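Local coordinates for LEOA (Escherichia coli, PDB 4AUR), which probably hydrolyses GTP as a bacterial member of the dynamin family, with a GTPase head joined to a long helical domain, at residues 177-182 and 196-201; 183-188 and 224-229; 353-358 and 501-506. All coordinates share one frame; numbering follows the deposited sequence.

Contact 1: 177-182 and 196-201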
# COMPACT_ATOMS: atom_id res chain seq x y z
N ASN A 177 -31.23 -16.62 -40.61
CA ASN A 177 -31.98 -17.86 -40.73
C ASN A 177 -32.36 -18.19 -42.18
O ASN A 177 -32.50 -17.31 -43.02
CB ASN A 177 -33.26 -17.77 -39.92
CG ASN A 177 -33.95 -19.10 -39.79
OD1 ASN A 177 -33.29 -20.13 -39.80
ND2 ASN A 177 -35.26 -19.10 -39.68
N LYS A 178 -32.58 -19.47 -42.43
CA LYS A 178 -32.86 -20.01 -43.76
C LYS A 178 -31.62 -19.86 -44.65
O LYS A 178 -31.70 -19.32 -45.74
CB LYS A 178 -34.06 -19.34 -44.42
CG LYS A 178 -35.36 -19.41 -43.64
CD LYS A 178 -36.22 -18.20 -43.92
CE LYS A 178 -37.69 -18.46 -43.67
NZ LYS A 178 -38.51 -17.25 -44.01
N MSE A 179 -30.48 -20.34 -44.19
CA MSE A 179 -29.29 -20.27 -45.03
C MSE A 179 -29.40 -21.28 -46.16
O MSE A 179 -28.74 -21.13 -47.21
CB MSE A 179 -28.07 -20.39 -44.15
CG MSE A 179 -27.88 -19.07 -43.41
SE MSE A 179 -26.56 -17.99 -44.38
CE MSE A 179 -27.53 -16.37 -44.90
N ASP A 180 -30.23 -22.31 -45.98
CA ASP A 180 -30.47 -23.30 -47.04
C ASP A 180 -30.75 -22.64 -48.39
O ASP A 180 -30.12 -22.98 -49.39
CB ASP A 180 -31.58 -24.32 -46.67
CG ASP A 180 -32.85 -23.67 -46.11
OD1 ASP A 180 -32.78 -22.53 -45.60
OD2 ASP A 180 -33.93 -24.31 -46.15
N GLU A 181 -31.65 -21.65 -48.43
CA GLU A 181 -31.97 -21.01 -49.71
C GLU A 181 -30.97 -19.93 -50.10
O GLU A 181 -31.31 -19.00 -50.80
CB GLU A 181 -33.43 -20.51 -49.77
CG GLU A 181 -33.91 -19.62 -48.64
CD GLU A 181 -35.24 -20.09 -48.07
OE1 GLU A 181 -35.35 -21.31 -47.80
OE2 GLU A 181 -36.17 -19.27 -47.91
N VAL A 182 -29.73 -20.08 -49.65
CA VAL A 182 -28.62 -19.31 -50.18
C VAL A 182 -27.40 -20.18 -50.53
O VAL A 182 -26.48 -19.72 -51.21
CB VAL A 182 -28.27 -18.16 -49.20
CG1 VAL A 182 -26.93 -17.51 -49.54
CG2 VAL A 182 -29.37 -17.11 -49.21
N ALA A 196 -20.02 -15.88 -44.37
CA ALA A 196 -19.17 -14.74 -44.03
C ALA A 196 -19.57 -13.52 -44.82
O ALA A 196 -19.44 -12.41 -44.32
CB ALA A 196 -17.70 -15.06 -44.26
N ILE A 197 -20.03 -13.71 -46.05
CA ILE A 197 -20.47 -12.59 -46.88
C ILE A 197 -21.77 -12.03 -46.33
O ILE A 197 -21.91 -10.81 -46.22
CB ILE A 197 -20.60 -12.99 -48.37
CG1 ILE A 197 -19.22 -13.32 -48.94
CG2 ILE A 197 -21.20 -11.87 -49.21
CD1 ILE A 197 -19.20 -13.67 -50.41
N LYS A 198 -22.70 -12.90 -45.97
CA LYS A 198 -23.94 -12.47 -45.33
C LYS A 198 -23.71 -11.83 -43.98
O LYS A 198 -24.37 -10.87 -43.64
CB LYS A 198 -24.92 -13.62 -45.20
CG LYS A 198 -25.37 -14.17 -46.56
CD LYS A 198 -26.46 -13.31 -47.17
CE LYS A 198 -26.88 -13.79 -48.55
NZ LYS A 198 -27.92 -12.91 -49.14
N LYS A 199 -22.76 -12.35 -43.20
CA LYS A 199 -22.39 -11.70 -41.92
C LYS A 199 -21.86 -10.30 -42.16
O LYS A 199 -22.11 -9.41 -41.37
CB LYS A 199 -21.35 -12.52 -41.14
CG LYS A 199 -21.96 -13.62 -40.27
CD LYS A 199 -21.05 -14.82 -39.99
CE LYS A 199 -20.20 -14.65 -38.74
NZ LYS A 199 -19.43 -15.90 -38.45
N ALA A 200 -21.14 -10.10 -43.25
CA ALA A 200 -20.58 -8.80 -43.57
C ALA A 200 -21.64 -7.82 -44.03
O ALA A 200 -21.58 -6.66 -43.68
CB ALA A 200 -19.51 -8.94 -44.63
N ASN A 201 -22.57 -8.29 -44.85
CA ASN A 201 -23.66 -7.47 -45.35
C ASN A 201 -24.54 -6.93 -44.24
O ASN A 201 -24.72 -5.71 -44.14
CB ASN A 201 -24.53 -8.27 -46.32
CG ASN A 201 -25.53 -7.41 -47.05
OD1 ASN A 201 -26.72 -7.65 -46.98
ND2 ASN A 201 -25.04 -6.40 -47.76
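K198, on the helix 188-209, reaches out to M179 and V182, and nearly everything that happens between 177-182 and 196-201 happens along its side chain. At its root, K198 CB lies 3.8 Å from M179 CE. One bond further, K198 CG is 3.5 Å from M179 CE, and K198 CD is still within 4.0 Å of the same M179 CE, so a single methyl rests against the first three carbons of the lysine. The chain is kinked at its second torsion (chi2 -80°) and then runs straight, which carries the tip past the methyl and on to V182. There K198 CE meets V182 CG1 at 3.8 Å. Finally K198 NZ leaves both residues behind and hydrogen-bonds to the backbone O of A147.

On the loop side, M179, built as selenomethionine, bends at chi2 and chi3, which swings its terminal methyl over to the helix. V182 offers the lysine its CG1 branch. A turn closed by V182 N to M179 O, 2.8 Å, brings the two residues together so that both can meet one partner.

The sequence N177-K178-M179-D180 matches the NKxD motif of GTPases, which in relatives reads the guanine base. Around it, N177 OD1 takes a bond from S227 N, N177 ND2 reaches D64 O and K178 NZ reaches S63 O, tying the motif to the neighbouring loops. The M179 side chain also touches F191 and C224.

Chemically, this is a lysine used as a hydrocarbon: its methylenes join the probable base-recognition loop to the following helix by van der Waals contact, while its charged end is satisfied by a carbonyl beyond.

Contact 2: 183-188 and 224-229; sequences TSLTDQ and CVASNP
L185 and P229 mark the nearest approach of two loop backbones, with L185 CA and P229 CA 8.2 Å apart, far enough that side chains must bridge the gap. L185 does the bridging with both of its methyls. L185 CD1 goes to the proline ring, 3.3 Å from P229 CB, the leucine and proline lying at about a right angle to each other. The other branch turns to the methyl of A226, with L185 CD2 and A226 CB 4.3 Å apart.

The leucine sits in a chain bent by its neighbour: S184 OG accepts from T186 N at 3.2 Å, an ST turn, and D187 follows at the N-cap position of helix 188-209. The loop 224-229 follows the edge strand 221-224, where GTPases usually carry the last of their conserved nucleotide-binding motifs, so it may border the nucleotide site.

The chemistry is wholly apolar: one branched side chain lies against an alanine and a proline, giving a small greasy seam with little directional preference. Polar bonds lie outside it, L185 O being bonded by R249 NH1 and P229 O by W237 NE1.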
# COMPACT_ATOMS: atom_id res chain seq x y z
N THR A 183 -27.41 -21.45 -50.12
CA THR A 183 -26.21 -22.29 -50.22
C THR A 183 -26.54 -23.76 -50.02
O THR A 183 -27.66 -24.11 -49.63
CB THR A 183 -25.13 -21.80 -49.21
OG1 THR A 183 -23.95 -21.41 -49.92
CG2 THR A 183 -24.74 -22.86 -48.20
N SER A 184 -25.57 -24.63 -50.31
CA SER A 184 -25.66 -26.05 -49.99
C SER A 184 -25.32 -26.25 -48.51
O SER A 184 -24.27 -25.80 -48.04
CB SER A 184 -24.69 -26.86 -50.88
OG SER A 184 -24.69 -28.26 -50.59
N LEU A 185 -26.19 -26.92 -47.78
CA LEU A 185 -25.90 -27.29 -46.39
C LEU A 185 -24.89 -28.45 -46.31
O LEU A 185 -24.39 -28.78 -45.23
CB LEU A 185 -27.19 -27.67 -45.67
CG LEU A 185 -28.31 -26.63 -45.75
CD1 LEU A 185 -29.57 -27.17 -45.09
CD2 LEU A 185 -27.89 -25.31 -45.13
N THR A 186 -24.61 -29.06 -47.46
CA THR A 186 -23.67 -30.18 -47.56
C THR A 186 -22.24 -29.69 -47.69
O THR A 186 -21.34 -30.19 -47.01
CB THR A 186 -23.99 -31.03 -48.80
OG1 THR A 186 -25.39 -31.31 -48.84
CG2 THR A 186 -23.20 -32.33 -48.76
N ASP A 187 -22.03 -28.72 -48.57
CA ASP A 187 -20.71 -28.20 -48.87
C ASP A 187 -20.22 -27.23 -47.78
O ASP A 187 -20.38 -26.02 -47.88
CB ASP A 187 -20.73 -27.52 -50.25
CG ASP A 187 -19.39 -27.56 -50.95
OD1 ASP A 187 -18.36 -27.27 -50.31
OD2 ASP A 187 -19.37 -27.89 -52.16
N GLN A 188 -19.62 -27.81 -46.74
CA GLN A 188 -19.03 -27.09 -45.60
C GLN A 188 -18.28 -25.80 -45.95
O GLN A 188 -18.42 -24.79 -45.26
CB GLN A 188 -18.08 -28.04 -44.85
CG GLN A 188 -17.19 -27.39 -43.80
CD GLN A 188 -18.00 -26.74 -42.70
OE1 GLN A 188 -18.67 -27.42 -41.93
NE2 GLN A 188 -17.94 -25.41 -42.63
N CYS A 224 -25.18 -17.66 -38.50
CA CYS A 224 -25.91 -18.09 -39.68
C CYS A 224 -26.48 -19.48 -39.40
O CYS A 224 -25.80 -20.34 -38.85
CB CYS A 224 -24.99 -18.09 -40.90
SG CYS A 224 -24.22 -16.48 -41.25
N VAL A 225 -27.72 -19.70 -39.78
CA VAL A 225 -28.42 -20.88 -39.32
C VAL A 225 -29.51 -21.26 -40.32
O VAL A 225 -29.86 -20.46 -41.20
CB VAL A 225 -28.98 -20.57 -37.91
CG1 VAL A 225 -30.39 -21.11 -37.67
CG2 VAL A 225 -28.01 -21.04 -36.84
N ALA A 226 -30.02 -22.48 -40.21
CA ALA A 226 -31.10 -22.95 -41.05
C ALA A 226 -32.10 -23.73 -40.24
O ALA A 226 -32.24 -24.92 -40.41
CB ALA A 226 -30.55 -23.83 -42.15
N SER A 227 -32.82 -23.03 -39.37
CA SER A 227 -33.72 -23.66 -38.40
C SER A 227 -34.51 -24.88 -38.91
O SER A 227 -34.68 -25.86 -38.19
CB SER A 227 -34.75 -22.64 -37.92
OG SER A 227 -35.66 -22.32 -38.95
N ASN A 228 -34.99 -24.77 -40.14
CA ASN A 228 -35.86 -25.77 -40.76
C ASN A 228 -35.36 -26.02 -42.18
O ASN A 228 -35.90 -25.45 -43.12
CB ASN A 228 -37.30 -25.24 -40.78
CG ASN A 228 -38.30 -26.21 -41.38
OD1 ASN A 228 -37.97 -27.36 -41.70
ND2 ASN A 228 -39.53 -25.75 -41.54
N PRO A 229 -34.31 -26.84 -42.33
CA PRO A 229 -33.64 -26.98 -43.63
C PRO A 229 -34.39 -27.89 -44.60
O PRO A 229 -35.05 -28.84 -44.16
CB PRO A 229 -32.27 -27.55 -43.27
CG PRO A 229 -32.48 -28.27 -41.99
CD PRO A 229 -33.71 -27.72 -41.32

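Contact 3: 353-358 and 501-506; sequences PFMDDE and ASLAKI
L503 points its two methyls at F354 and M355, consecutive residues of the helix 351-359, and the meeting of 353-358 with 501-506 rests on that fork. L503 keeps CG anti to its carbonyl carbon (chi1 -67°), which aims the methyls across the gap, one for each partner.

CD1 serves the phenylalanine. L503 CD1 lies 4.0 Å from F354 CD2 and 4.2 Å from F354 CE2, so the methyl meets the CD2-CE2 side of the ring at a slant. F354 brings the ring there by holding CG anti to its backbone N (chi1 174°), and the two side chains run alongside each other, pointing contrary ways.

CD2 serves M355, modelled as selenomethionine. The touch is with the stem of that side chain, L503 CD2 to M355 CG at 4.4 Å, and the selenium lies beyond the stem. M355 also touches Y361 and A470. Helix 275-343 packs here as well, Q342 touching F354 and L343 touching L503.

All three touching residues are buried, within the dynamin-like helical domain. Two ring carbons, a methylene and two methyls meet at ordinary van der Waals distances, so the join depends on shape and on the exclusion of water, with charged groups such as D356, paired with R352, kept off the shared face.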
# COMPACT_ATOMS: atom_id res chain seq x y z
N PRO A 353 65.91 22.74 36.48
CA PRO A 353 65.63 22.35 35.09
C PRO A 353 64.35 21.56 34.96
O PRO A 353 63.63 21.73 33.99
CB PRO A 353 66.82 21.46 34.73
CG PRO A 353 67.91 21.89 35.63
CD PRO A 353 67.29 22.46 36.88
N PHE A 354 64.06 20.71 35.94
CA PHE A 354 62.90 19.85 35.89
C PHE A 354 61.61 20.64 35.96
O PHE A 354 60.75 20.44 35.15
CB PHE A 354 62.92 18.82 37.01
CG PHE A 354 61.66 18.00 37.09
CD1 PHE A 354 61.41 16.99 36.18
CD2 PHE A 354 60.72 18.24 38.09
CE1 PHE A 354 60.27 16.23 36.25
CE2 PHE A 354 59.56 17.49 38.15
CZ PHE A 354 59.33 16.48 37.23
N MSE A 355 61.50 21.54 36.93
CA MSE A 355 60.33 22.38 37.07
C MSE A 355 60.10 23.22 35.84
O MSE A 355 58.96 23.42 35.40
CB MSE A 355 60.52 23.30 38.27
CG MSE A 355 60.65 22.56 39.58
SE MSE A 355 61.17 23.73 41.12
CE MSE A 355 60.54 25.48 40.47
N ASP A 356 61.17 23.76 35.26
CA ASP A 356 61.04 24.65 34.10
C ASP A 356 60.51 23.92 32.86
O ASP A 356 59.72 24.46 32.07
CB ASP A 356 62.40 25.23 33.70
CG ASP A 356 62.64 26.62 34.24
OD1 ASP A 356 61.70 27.38 34.52
OD2 ASP A 356 63.84 26.96 34.35
N ASP A 357 61.00 22.70 32.70
CA ASP A 357 60.91 22.04 31.42
C ASP A 357 59.78 21.06 31.40
O ASP A 357 59.27 20.76 30.33
CB ASP A 357 62.25 21.37 31.08
CG ASP A 357 63.37 22.40 30.76
OD1 ASP A 357 63.04 23.51 30.29
OD2 ASP A 357 64.56 22.11 30.99
N GLU A 358 59.34 20.60 32.57
CA GLU A 358 58.29 19.63 32.66
C GLU A 358 56.99 20.07 33.31
O GLU A 358 55.93 19.59 32.92
CB GLU A 358 58.83 18.43 33.36
CG GLU A 358 59.92 17.74 32.55
CD GLU A 358 59.36 16.98 31.37
OE1 GLU A 358 58.22 17.25 30.99
OE2 GLU A 358 60.05 16.10 30.82
N ALA A 501 58.91 15.08 47.67
CA ALA A 501 57.58 14.87 48.20
C ALA A 501 56.67 15.99 47.71
O ALA A 501 55.51 15.76 47.35
CB ALA A 501 57.65 14.85 49.72
N SER A 502 57.24 17.20 47.66
CA SER A 502 56.49 18.40 47.26
C SER A 502 56.08 18.40 45.80
O SER A 502 54.98 18.83 45.44
CB SER A 502 57.31 19.65 47.56
OG SER A 502 56.54 20.82 47.38
N LEU A 503 56.96 17.90 44.95
CA LEU A 503 56.67 17.95 43.53
C LEU A 503 55.73 16.85 43.13
O LEU A 503 54.85 17.07 42.32
CB LEU A 503 57.95 17.89 42.71
CG LEU A 503 58.86 19.11 42.85
CD1 LEU A 503 60.12 18.91 42.03
CD2 LEU A 503 58.14 20.39 42.46
N ALA A 504 55.90 15.67 43.70
CA ALA A 504 54.95 14.59 43.51
C ALA A 504 53.51 15.02 43.80
O ALA A 504 52.63 14.76 43.03
CB ALA A 504 55.32 13.41 44.38
N LYS A 505 53.29 15.69 44.92
CA LYS A 505 51.94 16.05 45.30
C LYS A 505 51.41 16.95 44.21
O LYS A 505 50.28 16.82 43.77
CB LYS A 505 51.90 16.76 46.67
CG LYS A 505 50.87 16.22 47.67
CD LYS A 505 51.40 15.00 48.45
CE LYS A 505 50.31 14.05 48.99
NZ LYS A 505 49.66 14.50 50.26
N ILE A 506 52.26 17.86 43.74
CA ILE A 506 51.91 18.75 42.63
C ILE A 506 51.63 17.98 41.32
O ILE A 506 50.69 18.29 40.60
CB ILE A 506 53.02 19.79 42.40
CG1 ILE A 506 53.02 20.78 43.58
CG2 ILE A 506 52.82 20.50 41.07
CD1 ILE A 506 54.15 21.79 43.62

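In the fold
Contacts 1 and 2 belong to the GTPase head, with centres 9 Å apart, and their segments alternate along the chain; contact 3 lies on the far side of the chain's centre, about 109 Å from contact 1 between nearest atoms. The first two share the loop that runs from strand 172-177 to helix 188-209, and they touch directly, M179 N bonding to V225 O. Contact 1 is partly buried and relies on a lysine that is apolar only along its stem. Contact 2 is buried and joins loop to loop. Contact 3, also buried, joins helix to helix through a leucine set between a phenylalanine ring and a selenomethionine stem, in keeping with the helical domain.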